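Local atomic coordinates of vinylacetyl-CoA Delta-isomerase (Nitrosopumilus maritimus SCM1, PDB entry 6VJR), a protein that probably dehydrates 4-hydroxybutyryl-CoA and isomerises vinylacetyl-CoA, using a [4Fe-4S] cluster and FAD. Residues A[1-5]-A[138-142]; A[67-71]-A[98-102]. The contacts are given in a common frame with arbitrary orientation. Numbering follows the deposited sequence.

In the fold
Contact 2 is nested along the chain inside the long loop that contact 1 closes: 1-5 comes first, then 67-71 and 98-102, and finally 138-142. The centres of the two contacts lie about 11 Å apart, yet contact 1 sits at the surface, about 20 Å from the centre of the chain, and contact 2 is buried, about 10 Å from it. They touch through Arg100, whose NH2 lies 3.1 Å from Leu141 O, a weak hydrogen bond. Helix 101-121, which runs on from contact 2, is followed directly by helix 125-139, which ends in contact 1. A short path of packed residues therefore runs from the chain start to the iron-sulfur cluster.

Contact 1: residues A[1-5]-A[138-142]; sequences TIRSG and QENLV
Thr1 and Ile2 are extended, Arg3 kinks the chain (-106/-58°), and Ser4 leads into helix 5-11, the segment lying against the C-terminal end of helix 125-139 and the turn that follows it. The CA register is Thr1 to Glu139 at 4.4 Å and Ile2 to Asn140 at 5.6 Å. Thr1 (psi 139°) has chi1 at -43° (m), which lets OG1 donate a hydrogen bond to Gln138 O at 3.2 Å while CG2 comes within 3.1 Å of the same Gln138 O and packs 3.8 Å from Asn140 CB. At Ile2 (phi/psi -79/126°) the backbone is paired on both sides: Ile2 N donates to Glu139 O at 3.2 Å (N-H...O 172°), and Asn140 ND2 donates to Ile2 O at 2.9 Å and 148°. Its side chain, chi1 m and chi2 t, brings CD1 to 3.9 Å from CD2 of Leu141 and also rests on Tyr8 and Tyr46. Arg3 points away, its backbone N bonded to Asp7 OD2. Ser4, chi1 p, is the N-cap of helix 5-11, with OG bonded to Asp7 N.

Asn140 leaves the helix with positive phi (65/58°), and its chi1 of -160° (t) aims the amide at Ile2; Leu141 then returns to extended angles (-100/166°). Carbonyls at a helix C-terminus lack the next turn's amides as partners. Here Thr1 OG1 and Ile2 N meet those of Gln138 and Glu139, so the N-terminal end of the chain supplies donors, joining it to the helix end mainly by polar bonds, with one small apolar patch.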
ATOM      1  N   THR A   1      17.163   4.300 -48.240  1.00 40.30           N
ATOM      2  CA  THR A   1      17.027   4.544 -46.795  1.00 38.01           C
ATOM      3  C   THR A   1      15.680   5.199 -46.511  1.00 34.31           C
ATOM      4  O   THR A   1      15.257   6.142 -47.180  1.00 36.64           O
ATOM      5  CB  THR A   1      18.168   5.421 -46.290  1.00 42.84           C
ATOM      6  OG1 THR A   1      19.318   4.882 -46.941  1.00 52.30           O
ATOM      7  CG2 THR A   1      18.253   5.420 -44.776  1.00 39.83           C
ATOM      8  N   ILE A   2      15.075   4.731 -45.429  1.00 27.82           N
ATOM      9  CA  ILE A   2      13.875   5.345 -44.905  1.00 24.71           C
ATOM     10  C   ILE A   2      14.274   6.595 -44.121  1.00 24.35           C
ATOM     11  O   ILE A   2      15.105   6.486 -43.232  1.00 28.49           O
ATOM     12  CB  ILE A   2      13.148   4.311 -44.051  1.00 24.33           C
ATOM     13  CG1 ILE A   2      12.785   3.097 -44.884  1.00 26.93           C
ATOM     14  CG2 ILE A   2      11.943   4.970 -43.380  1.00 23.98           C
ATOM     15  CD1 ILE A   2      12.246   1.927 -44.093  1.00 25.70           C
ATOM     16  N   ARG A   3      13.698   7.766 -44.437  1.00 23.79           N
ATOM     17  CA  ARG A   3      13.985   8.997 -43.709  1.00 24.96           C
ATOM     18  C   ARG A   3      12.797   9.371 -42.808  1.00 26.01           C
ATOM     19  O   ARG A   3      12.921   9.515 -41.609  1.00 30.00           O
ATOM     20  CB  ARG A   3      14.393  10.077 -44.721  1.00 28.02           C
ATOM     21  CG  ARG A   3      14.627  11.465 -44.150  1.00 36.73           C
ATOM     22  CD  ARG A   3      14.905  12.437 -45.293  1.00 42.49           C
ATOM     23  NE  ARG A   3      14.499  13.811 -44.982  1.00 49.58           N
ATOM     24  CZ  ARG A   3      15.209  14.653 -44.248  1.00 53.17           C
ATOM     25  NH1 ARG A   3      14.700  15.827 -43.921  1.00 55.23           N
ATOM     26  NH2 ARG A   3      16.413  14.313 -43.806  1.00 57.08           N
ATOM     27  N   SER A   4      11.618   9.559 -43.372  1.00 24.01           N
ATOM     28  CA  SER A   4      10.505  10.123 -42.637  1.00 22.29           C
ATOM     29  C   SER A   4       9.546   9.016 -42.199  1.00 19.88           C
ATOM     30  O   SER A   4       9.600   7.892 -42.709  1.00 19.42           O
ATOM     31  CB  SER A   4       9.829  11.097 -43.517  1.00 23.23           C
ATOM     32  OG  SER A   4       9.202  10.442 -44.623  1.00 23.13           O
ATOM     33  N   GLY A   5       8.606   9.375 -41.323  1.00 19.40           N
ATOM     34  CA  GLY A   5       7.485   8.510 -41.007  1.00 19.39           C
ATOM     35  C   GLY A   5       6.659   8.136 -42.244  1.00 20.24           C
ATOM     36  O   GLY A   5       6.235   6.998 -42.404  1.00 18.57           O
ATOM     37  N   GLN A 138      22.196   1.421 -42.006  1.00 20.74           N
ATOM     38  CA  GLN A 138      22.228   2.069 -43.304  1.00 22.25           C
ATOM     39  C   GLN A 138      20.822   2.279 -43.861  1.00 21.41           C
ATOM     40  O   GLN A 138      20.535   3.341 -44.410  1.00 24.74           O
ATOM     41  CB  GLN A 138      23.002   1.228 -44.315  1.00 25.55           C
ATOM     42  CG  GLN A 138      24.473   1.051 -43.990  1.00 29.94           C
ATOM     43  CD  GLN A 138      25.199   0.219 -45.029  1.00 36.80           C
ATOM     44  OE1 GLN A 138      24.811  -0.905 -45.381  1.00 43.27           O
ATOM     45  NE2 GLN A 138      26.244   0.800 -45.577  1.00 41.33           N
ATOM     46  N   GLU A 139      19.965   1.268 -43.722  1.00 20.93           N
ATOM     47  CA  GLU A 139      18.640   1.268 -44.322  1.00 20.70           C
ATOM     48  C   GLU A 139      17.589   1.916 -43.407  1.00 20.24           C
ATOM     49  O   GLU A 139      16.546   2.322 -43.902  1.00 20.92           O
ATOM     50  CB  GLU A 139      18.266  -0.155 -44.726  1.00 22.17           C
ATOM     51  CG  GLU A 139      19.234  -0.747 -45.743  1.00 23.96           C
ATOM     52  CD  GLU A 139      18.901  -2.122 -46.297  1.00 29.90           C
ATOM     53  OE1 GLU A 139      19.784  -2.750 -46.952  1.00 36.54           O
ATOM     54  OE2 GLU A 139      17.764  -2.581 -46.068  1.00 32.70           O
ATOM     55  N   ASN A 140      17.892   2.079 -42.117  1.00 19.30           N
ATOM     56  CA  ASN A 140      17.026   2.736 -41.133  1.00 18.69           C
ATOM     57  C   ASN A 140      15.734   1.955 -40.905  1.00 19.06           C
ATOM     58  O   ASN A 140      14.651   2.500 -41.099  1.00 19.59           O
ATOM     59  CB  ASN A 140      16.771   4.201 -41.458  1.00 19.85           C
ATOM     60  CG  ASN A 140      16.304   4.980 -40.254  1.00 22.54           C
ATOM     61  OD1 ASN A 140      16.329   4.492 -39.117  1.00 29.45           O
ATOM     62  ND2 ASN A 140      15.845   6.187 -40.475  1.00 22.54           N
ATOM     63  N   LEU A 141      15.875   0.681 -40.496  1.00 18.30           N
ATOM     64  CA  LEU A 141      14.780  -0.286 -40.428  1.00 17.06           C
ATOM     65  C   LEU A 141      14.237  -0.441 -39.005  1.00 16.82           C
ATOM     66  O   LEU A 141      14.860  -0.029 -38.027  1.00 18.77           O
ATOM     67  CB  LEU A 141      15.263  -1.637 -40.979  1.00 16.64           C
ATOM     68  CG  LEU A 141      15.829  -1.555 -42.400  1.00 17.72           C
ATOM     69  CD1 LEU A 141      16.200  -2.935 -42.936  1.00 19.35           C
ATOM     70  CD2 LEU A 141      14.867  -0.846 -43.344  1.00 18.48           C
ATOM     71  N   VAL A 142      13.068  -1.060 -38.925  1.00 16.76           N
ATOM     72  CA  VAL A 142      12.400  -1.416 -37.671  1.00 16.26           C
ATOM     73  C   VAL A 142      12.656  -2.897 -37.403  1.00 16.17           C
ATOM     74  O   VAL A 142      12.402  -3.752 -38.271  1.00 16.21           O
ATOM     75  CB  VAL A 142      10.894  -1.102 -37.774  1.00 16.45           C
ATOM     76  CG1 VAL A 142      10.117  -1.613 -36.563  1.00 17.53           C
ATOM     77  CG2 VAL A 142      10.648   0.396 -37.995  1.00 18.84           C
TER

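Contact 2: residues A[67-71]-A[98-102]; sequences VNRFL and FQRCV. With SF4 (iron/sulfur cluster), chain E.
The [4Fe-4S] site frames this buried contact: segment 98-102 carries the cluster ligand Cys101, with SG 2.4 Å from FE4 of SF4, and segment 67-71 packs Phe70 against the loop that holds the cluster, its CE1 3.7 Å from Cys101 SG. Val67 and Asn68 end strand 66-68, after which 69-71 form a 3-10 turn with Leu71 N bonded to Asn68 O at 2.8 Å. Asn68 OD1 accepts from Phe70 N at 2.9 Å, an Asx turn. The closest CA pair is Phe70 and Arg100, 6.6 Å apart.

Phe70 (chi1 -73°, chi2 -74°) points at the loop. Arg100 CB stands 3.8 Å from its ring centroid and 11° off the normal, a CH-pi contact over one face. Phe98 CE1 reaches Phe70 CZ at 3.8 Å near the ring plane, and Cys101 SG lies 5.1 Å from the centroid and 81° off the normal, a sulfur-aromatic contact at the edge. Phe98 has chi1 42° (p), and S1 of SF4 sits over its ring. Arg100, extended from chi2 to chi4, lays its guanidinium face against Phe70 CB and Asn68 CG, while NH1 bonds Thr45 OG1.

Cys97 and Cys101, the latter in the first part of the following helix, form a CxxxC pair of cluster ligands; Cys295 and Glu443, distant in the chain, bind the same cluster.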
ATOM      1  N   VAL A  67      22.438   7.652 -37.119  1.00 20.88           N
ATOM      2  CA  VAL A  67      21.436   6.601 -37.145  1.00 20.42           C
ATOM      3  C   VAL A  67      20.302   6.912 -36.170  1.00 17.48           C
ATOM      4  O   VAL A  67      20.469   7.624 -35.198  1.00 17.97           O
ATOM      5  CB  VAL A  67      22.014   5.202 -36.837  1.00 18.95           C
ATOM      6  CG1 VAL A  67      23.176   4.876 -37.774  1.00 21.13           C
ATOM      7  CG2 VAL A  67      22.493   5.085 -35.399  1.00 20.98           C
ATOM      8  N   ASN A  68      19.130   6.361 -36.449  1.00 18.03           N
ATOM      9  CA  ASN A  68      18.050   6.424 -35.482  1.00 16.98           C
ATOM     10  C   ASN A  68      18.541   5.798 -34.170  1.00 16.19           C
ATOM     11  O   ASN A  68      19.145   4.740 -34.175  1.00 16.76           O
ATOM     12  CB  ASN A  68      16.803   5.747 -36.034  1.00 17.59           C
ATOM     13  CG  ASN A  68      15.597   6.011 -35.172  1.00 16.74           C
ATOM     14  OD1 ASN A  68      15.466   5.437 -34.093  1.00 18.81           O
ATOM     15  ND2 ASN A  68      14.708   6.870 -35.640  1.00 19.17           N
ATOM     16  N   ARG A  69      18.232   6.450 -33.040  1.00 16.93           N
ATOM     17  CA  ARG A  69      18.697   5.966 -31.738  1.00 16.64           C
ATOM     18  C   ARG A  69      18.185   4.557 -31.419  1.00 14.64           C
ATOM     19  O   ARG A  69      18.867   3.815 -30.735  1.00 14.76           O
ATOM     20  CB  ARG A  69      18.417   6.958 -30.605  1.00 17.04           C
ATOM     21  CG  ARG A  69      18.971   6.523 -29.258  1.00 17.27           C
ATOM     22  CD  ARG A  69      18.849   7.628 -28.261  1.00 16.91           C
ATOM     23  NE  ARG A  69      19.468   8.902 -28.617  1.00 18.26           N
ATOM     24  CZ  ARG A  69      20.761   9.175 -28.634  1.00 19.62           C
ATOM     25  NH1 ARG A  69      21.140  10.408 -28.911  1.00 23.19           N
ATOM     26  NH2 ARG A  69      21.675   8.271 -28.328  1.00 19.78           N
ATOM     27  N   PHE A  70      17.062   4.138 -31.992  1.00 14.57           N
ATOM     28  CA  PHE A  70      16.603   2.767 -31.814  1.00 15.70           C
ATOM     29  C   PHE A  70      17.518   1.728 -32.452  1.00 14.75           C
ATOM     30  O   PHE A  70      17.446   0.553 -32.095  1.00 14.63           O
ATOM     31  CB  PHE A  70      15.175   2.569 -32.323  1.00 15.27           C
ATOM     32  CG  PHE A  70      14.131   3.190 -31.426  1.00 14.86           C
ATOM     33  CD1 PHE A  70      13.815   2.593 -30.214  1.00 15.81           C
ATOM     34  CD2 PHE A  70      13.491   4.362 -31.761  1.00 16.34           C
ATOM     35  CE1 PHE A  70      12.830   3.129 -29.398  1.00 16.18           C
ATOM     36  CE2 PHE A  70      12.517   4.904 -30.943  1.00 15.67           C
ATOM     37  CZ  PHE A  70      12.167   4.275 -29.778  1.00 16.37           C
ATOM     38  N   LEU A  71      18.427   2.146 -33.346  1.00 14.98           N
ATOM     39  CA  LEU A  71      19.337   1.209 -34.013  1.00 16.48           C
ATOM     40  C   LEU A  71      20.767   1.332 -33.485  1.00 15.99           C
ATOM     41  O   LEU A  71      21.702   0.728 -34.043  1.00 18.28           O
ATOM     42  CB  LEU A  71      19.302   1.511 -35.515  1.00 17.07           C
ATOM     43  CG  LEU A  71      17.986   1.212 -36.239  1.00 18.65           C
ATOM     44  CD1 LEU A  71      17.959   1.828 -37.640  1.00 19.10           C
ATOM     45  CD2 LEU A  71      17.801  -0.276 -36.288  1.00 19.31           C
ATOM     46  N   PHE A  98       5.096   2.375 -28.759  1.00 19.08           N
ATOM     47  CA  PHE A  98       5.606   2.758 -30.069  1.00 20.78           C
ATOM     48  C   PHE A  98       6.581   1.674 -30.577  1.00 19.28           C
ATOM     49  O   PHE A  98       7.294   1.887 -31.536  1.00 21.43           O
ATOM     50  CB  PHE A  98       6.177   4.195 -30.041  1.00 21.29           C
ATOM     51  CG  PHE A  98       7.000   4.483 -28.794  1.00 19.97           C
ATOM     52  CD1 PHE A  98       8.323   4.073 -28.720  1.00 19.93           C
ATOM     53  CD2 PHE A  98       6.401   5.003 -27.627  1.00 19.80           C
ATOM     54  CE1 PHE A  98       9.077   4.327 -27.567  1.00 21.11           C
ATOM     55  CE2 PHE A  98       7.158   5.222 -26.483  1.00 19.70           C
ATOM     56  CZ  PHE A  98       8.495   4.888 -26.459  1.00 20.86           C
ATOM     57  N   GLN A  99       6.707   0.570 -29.831  1.00 19.31           N
ATOM     58  CA  GLN A  99       7.122  -0.732 -30.348  1.00 20.14           C
ATOM     59  C   GLN A  99       8.618  -0.945 -30.564  1.00 21.19           C
ATOM     60  O   GLN A  99       9.055  -2.093 -30.521  1.00 26.18           O
ATOM     61  CB  GLN A  99       6.367  -1.023 -31.637  1.00 20.32           C
ATOM     62  CG  GLN A  99       4.879  -1.164 -31.418  1.00 18.12           C
ATOM     63  CD  GLN A  99       4.029  -0.693 -32.571  1.00 17.95           C
ATOM     64  OE1 GLN A  99       4.017  -1.308 -33.652  1.00 19.39           O
ATOM     65  NE2 GLN A  99       3.283   0.391 -32.345  1.00 17.89           N
ATOM     66  N   ARG A 100       9.403   0.085 -30.870  1.00 19.56           N
ATOM     67  CA  ARG A 100      10.740  -0.146 -31.433  1.00 19.39           C
ATOM     68  C   ARG A 100      11.827  -0.385 -30.343  1.00 18.81           C
ATOM     69  O   ARG A 100      12.996  -0.699 -30.657  1.00 19.88           O
ATOM     70  CB  ARG A 100      10.982   1.134 -32.237  1.00 23.21           C
ATOM     71  CG  ARG A 100      11.782   0.975 -33.511  1.00 23.97           C
ATOM     72  CD  ARG A 100      11.724   2.166 -34.445  1.00 20.53           C
ATOM     73  NE  ARG A 100      12.908   2.091 -35.298  1.00 19.96           N
ATOM     74  CZ  ARG A 100      13.278   3.017 -36.121  1.00 21.64           C
ATOM     75  NH1 ARG A 100      12.619   4.147 -36.179  1.00 20.36           N
ATOM     76  NH2 ARG A 100      14.354   2.810 -36.897  1.00 24.19           N
ATOM     77  N   CYS A 101      11.460  -0.240 -29.061  1.00 19.03           N
ATOM     78  CA  CYS A 101      12.379  -0.424 -27.934  1.00 17.02           C
ATOM     79  C   CYS A 101      12.852  -1.880 -27.906  1.00 14.55           C
ATOM     80  O   CYS A 101      13.977  -2.146 -27.517  1.00 15.61           O
ATOM     81  CB  CYS A 101      11.753  -0.087 -26.571  1.00 20.93           C
ATOM     82  SG  CYS A 101      10.960   1.540 -26.574  1.00 25.58           S
ATOM     83  N   VAL A 102      11.961  -2.853 -28.199  1.00 16.33           N
ATOM     84  CA  VAL A 102      12.317  -4.262 -28.033  1.00 16.21           C
ATOM     85  C   VAL A 102      13.534  -4.629 -28.884  1.00 15.33           C
ATOM     86  O   VAL A 102      14.509  -5.267 -28.429  1.00 15.66           O
ATOM     87  CB  VAL A 102      11.125  -5.181 -28.362  1.00 19.81           C
ATOM     88  CG1 VAL A 102      11.393  -6.567 -27.836  1.00 20.10           C
ATOM     89  CG2 VAL A 102       9.829  -4.659 -27.798  1.00 21.40           C
TER
HETATM   90 FE1  SF4 E 601       8.027  -1.705 -24.388  0.30 54.23          FE
HETATM   91 FE2  SF4 E 601       7.029   0.798 -23.849  1.00 67.50          FE
HETATM   92 FE3  SF4 E 601       6.431  -0.361 -26.100  1.00 37.28          FE
HETATM   93 FE4  SF4 E 601       8.883   0.674 -25.763  1.00 41.57          FE
HETATM   94  S1  SF4 E 601       6.967   1.818 -25.947  1.00 32.64           S
HETATM   95  S2  SF4 E 601       8.369  -1.440 -26.653  1.00 38.65           S
HETATM   96  S3  SF4 E 601       9.225   0.117 -23.525  1.00 50.85           S
HETATM   97  S4  SF4 E 601       5.898  -1.182 -24.045  1.00 58.18           S